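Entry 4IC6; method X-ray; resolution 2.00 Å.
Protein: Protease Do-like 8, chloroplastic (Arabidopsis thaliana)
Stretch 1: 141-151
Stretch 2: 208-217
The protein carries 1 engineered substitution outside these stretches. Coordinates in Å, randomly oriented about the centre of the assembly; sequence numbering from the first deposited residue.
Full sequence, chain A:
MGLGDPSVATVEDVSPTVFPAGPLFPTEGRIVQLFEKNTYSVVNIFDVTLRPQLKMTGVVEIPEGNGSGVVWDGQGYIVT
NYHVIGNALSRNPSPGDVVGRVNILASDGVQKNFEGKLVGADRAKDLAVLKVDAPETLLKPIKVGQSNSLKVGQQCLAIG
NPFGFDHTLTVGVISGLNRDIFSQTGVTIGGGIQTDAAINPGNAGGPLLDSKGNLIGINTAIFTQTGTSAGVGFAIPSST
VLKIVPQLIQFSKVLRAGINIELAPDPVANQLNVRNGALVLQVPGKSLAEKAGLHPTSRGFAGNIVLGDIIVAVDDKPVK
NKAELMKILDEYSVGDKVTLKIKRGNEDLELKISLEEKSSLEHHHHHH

Stretch 1 (141-151) PIKVGQSNSLK
Stretch 2, residues 208-217: LLDSKGNLIG

Two backbone hydrogen bonds fix the register between the stretches. Leu215 N donates to Lys143 O at 2.6 Å with an N-H...O angle of 175°, and Gly145 N donates to Leu215 O at 2.9 Å and 165°. Both polar groups of Leu215 are thus spent on the residues flanking Val144, the pattern of a single parallel beta bridge between Val144 and Leu215, whose CA atoms lie 4.4 Å apart. Lys143 O also receives a CA-H...O contact from Asn214 CA at 3.4 Å. Extended backbones suit this pairing: phi/psi is -90/129 at Lys143, -108/133 at Val144 and -66/121 at Leu215.

Before the bridge, a water extends the connection, accepting from Lys143 N at 2.8 Å and donating to Gly213 O at 2.9 Å. The exposed Lys143 side chain, with chi1 to chi3 all t and chi4 m, runs steeply across the direction of the Asn214 side chain, and Lys143 NZ donates to Asn214 OD1 at 3.0 Å; Asn214 holds chi1 m and chi2 -34°.

Stretch 2 presents these groups from a hairpin-like loop. A type I turn runs from Asp210 to Gly213, closed by Gly213 N to Asp210 O at 2.9 Å. Asp210, chi1 p, accepts at OD1 from Lys212 N and from Asn214 N, each at 2.9 Å, while Asp210 N donates to Asn214 O at 3.0 Å. Gly213, at phi/psi 82/12, occupies a conformation in which a CB would jam against the preceding carbonyl oxygen. Gly145, at -109/-171, suits its site for another reason: an ideal CB would lie 2.8 Å from Asn214 CB, a clash.

Apolar packing completes the contact, which buries 481 Å² summed over both sides. Ile142 (chi1 t, chi2 p) and Leu215 (chi1 t, chi2 131°) point toward the opposite stretch, bringing Ile142 CG1 within 3.8 Å of Leu215 CD1. Ile142 CD1 also lies 4.3 Å from Leu209 CD2; Leu209, chi1 m and chi2 t, starts sideways but its end comes nearer. Val144 (chi1 t) points away, yet its CG2 remains 4.3 Å from Leu215 CB.

Farther along, Ser147 to Ser149 form a 3-10 segment, with Leu150 N donating to Ser147 O at 3.2 Å and Ser149 OG to Gln146 O at 3.2 Å. Beyond this bend, Leu150 (chi1 m, chi2 t) points toward stretch 2 and sets its CD2 3.9 Å from CG2 of Ile216 (chi1 p, chi2 t). The smaller Ser147, chi1 p, brings its CB to 3.7 Å from Ile216 O. Branched aliphatic side chains suit these buried positions by filling space without adding polar groups.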

# COMPACT_ATOMS: atom_id res chain seq x y z
N PRO A 141 43.23 -3.16 -9.90
CA PRO A 141 42.37 -2.15 -10.52
C PRO A 141 41.44 -2.74 -11.57
O PRO A 141 41.82 -3.61 -12.36
CB PRO A 141 43.37 -1.20 -11.18
CG PRO A 141 44.61 -1.33 -10.33
CD PRO A 141 44.65 -2.79 -9.96
N ILE A 142 40.20 -2.28 -11.57
CA ILE A 142 39.24 -2.69 -12.58
C ILE A 142 39.76 -2.25 -13.95
O ILE A 142 40.43 -1.23 -14.05
CB ILE A 142 37.89 -2.01 -12.31
CG1 ILE A 142 36.75 -2.79 -12.95
CG2 ILE A 142 37.92 -0.53 -12.74
CD1 ILE A 142 36.50 -4.13 -12.27
N LYS A 143 39.47 -3.03 -14.98
CA LYS A 143 39.79 -2.63 -16.35
C LYS A 143 38.61 -1.87 -16.95
O LYS A 143 37.48 -2.34 -16.91
CB LYS A 143 40.09 -3.86 -17.22
CG LYS A 143 40.53 -3.53 -18.64
CD LYS A 143 41.48 -4.60 -19.18
CE LYS A 143 41.97 -4.27 -20.59
NZ LYS A 143 40.97 -4.57 -21.65
N VAL A 144 38.88 -0.70 -17.52
CA VAL A 144 37.81 0.17 -17.98
C VAL A 144 37.72 0.22 -19.50
O VAL A 144 38.74 0.37 -20.18
CB VAL A 144 37.98 1.60 -17.44
CG1 VAL A 144 36.81 2.47 -17.89
CG2 VAL A 144 38.10 1.58 -15.92
N GLY A 145 36.50 0.08 -20.02
CA GLY A 145 36.27 0.09 -21.46
C GLY A 145 35.56 1.35 -21.92
O GLY A 145 35.38 2.29 -21.16
N GLN A 146 35.14 1.36 -23.19
CA GLN A 146 34.52 2.53 -23.78
C GLN A 146 33.01 2.37 -23.85
O GLN A 146 32.49 1.59 -24.64
CB GLN A 146 35.09 2.78 -25.17
N SER A 147 32.28 3.14 -23.04
CA SER A 147 30.82 3.01 -23.06
C SER A 147 30.20 3.59 -24.33
O SER A 147 29.08 3.23 -24.70
CB SER A 147 30.20 3.63 -21.82
OG SER A 147 30.59 4.98 -21.68
N ASN A 148 30.93 4.46 -25.02
CA ASN A 148 30.39 5.08 -26.23
C ASN A 148 30.18 4.10 -27.40
O ASN A 148 29.44 4.38 -28.33
CB ASN A 148 31.25 6.28 -26.66
CG ASN A 148 31.18 7.45 -25.67
OD1 ASN A 148 30.12 7.74 -25.10
ND2 ASN A 148 32.30 8.13 -25.47
N SER A 149 30.82 2.93 -27.33
CA SER A 149 30.74 1.95 -28.42
C SER A 149 29.71 0.87 -28.13
O SER A 149 29.54 -0.06 -28.92
CB SER A 149 32.11 1.30 -28.65
OG SER A 149 32.41 0.36 -27.64
N LEU A 150 29.04 0.98 -26.99
CA LEU A 150 28.10 -0.06 -26.53
C LEU A 150 26.93 -0.23 -27.48
O LEU A 150 26.46 0.74 -28.06
CB LEU A 150 27.56 0.25 -25.13
CG LEU A 150 28.51 -0.07 -23.98
CD1 LEU A 150 27.85 0.33 -22.66
CD2 LEU A 150 28.84 -1.56 -24.00
N LYS A 151 26.48 -1.48 -27.64
CA LYS A 151 25.33 -1.79 -28.49
C LYS A 151 24.26 -2.45 -27.64
O LYS A 151 24.57 -3.33 -26.83
CB LYS A 151 25.73 -2.78 -29.59
CG LYS A 151 26.75 -2.29 -30.58
CD LYS A 151 26.24 -1.06 -31.28
CE LYS A 151 26.90 -0.89 -32.64
NZ LYS A 151 27.66 0.38 -32.73
N LEU A 208 29.34 -2.60 -13.68
CA LEU A 208 28.70 -3.31 -14.78
C LEU A 208 29.78 -3.64 -15.79
O LEU A 208 30.47 -2.73 -16.27
CB LEU A 208 27.64 -2.41 -15.43
CG LEU A 208 26.80 -3.10 -16.50
CD1 LEU A 208 25.95 -4.18 -15.81
CD2 LEU A 208 25.91 -2.10 -17.22
N LEU A 209 29.95 -4.92 -16.13
CA LEU A 209 31.01 -5.31 -17.06
C LEU A 209 30.45 -5.77 -18.41
O LEU A 209 29.33 -6.31 -18.49
CB LEU A 209 31.88 -6.41 -16.46
CG LEU A 209 32.53 -6.14 -15.10
CD1 LEU A 209 33.33 -7.38 -14.71
CD2 LEU A 209 33.45 -4.90 -15.17
N ASP A 210 31.22 -5.57 -19.48
CA ASP A 210 30.87 -6.19 -20.77
C ASP A 210 31.39 -7.63 -20.84
O ASP A 210 31.97 -8.15 -19.86
CB ASP A 210 31.31 -5.33 -21.99
CG ASP A 210 32.84 -5.19 -22.11
OD1 ASP A 210 33.58 -5.97 -21.49
OD2 ASP A 210 33.29 -4.31 -22.87
N SER A 211 31.16 -8.29 -21.98
CA SER A 211 31.55 -9.69 -22.13
C SER A 211 33.06 -9.88 -22.12
O SER A 211 33.54 -11.00 -22.01
CB SER A 211 30.96 -10.30 -23.42
OG SER A 211 31.41 -9.58 -24.56
N LYS A 212 33.81 -8.78 -22.26
CA LYS A 212 35.27 -8.89 -22.20
C LYS A 212 35.76 -8.56 -20.80
O LYS A 212 36.96 -8.59 -20.52
CB LYS A 212 35.93 -7.97 -23.23
CG LYS A 212 36.29 -8.67 -24.52
CD LYS A 212 35.30 -8.39 -25.61
CE LYS A 212 35.53 -7.01 -26.22
NZ LYS A 212 34.23 -6.40 -26.64
N GLY A 213 34.83 -8.25 -19.91
CA GLY A 213 35.17 -7.94 -18.54
C GLY A 213 35.65 -6.51 -18.34
O GLY A 213 36.20 -6.20 -17.29
N ASN A 214 35.46 -5.65 -19.33
CA ASN A 214 35.75 -4.24 -19.15
C ASN A 214 34.63 -3.54 -18.42
O ASN A 214 33.44 -3.80 -18.66
CB ASN A 214 35.96 -3.54 -20.49
CG ASN A 214 37.16 -4.07 -21.24
OD1 ASN A 214 38.16 -4.46 -20.64
ND2 ASN A 214 37.06 -4.11 -22.56
N LEU A 215 35.00 -2.61 -17.56
CA LEU A 215 33.99 -1.79 -16.91
C LEU A 215 33.30 -0.89 -17.94
O LEU A 215 33.95 -0.09 -18.62
CB LEU A 215 34.60 -0.93 -15.81
CG LEU A 215 33.51 -0.24 -14.99
CD1 LEU A 215 33.80 -0.45 -13.53
CD2 LEU A 215 33.44 1.22 -15.32
N ILE A 216 31.98 -1.03 -18.06
CA ILE A 216 31.21 -0.16 -18.93
C ILE A 216 30.28 0.76 -18.13
O ILE A 216 29.71 1.69 -18.69
CB ILE A 216 30.41 -0.96 -19.98
CG1 ILE A 216 29.61 -2.08 -19.30
CG2 ILE A 216 31.37 -1.51 -21.03
CD1 ILE A 216 28.49 -2.64 -20.12
N GLY A 217 30.15 0.53 -16.83
CA GLY A 217 29.37 1.42 -16.00
C GLY A 217 29.45 1.09 -14.53
O GLY A 217 30.06 0.09 -14.16
O HOH W 1 37.92 -5.40 -15.06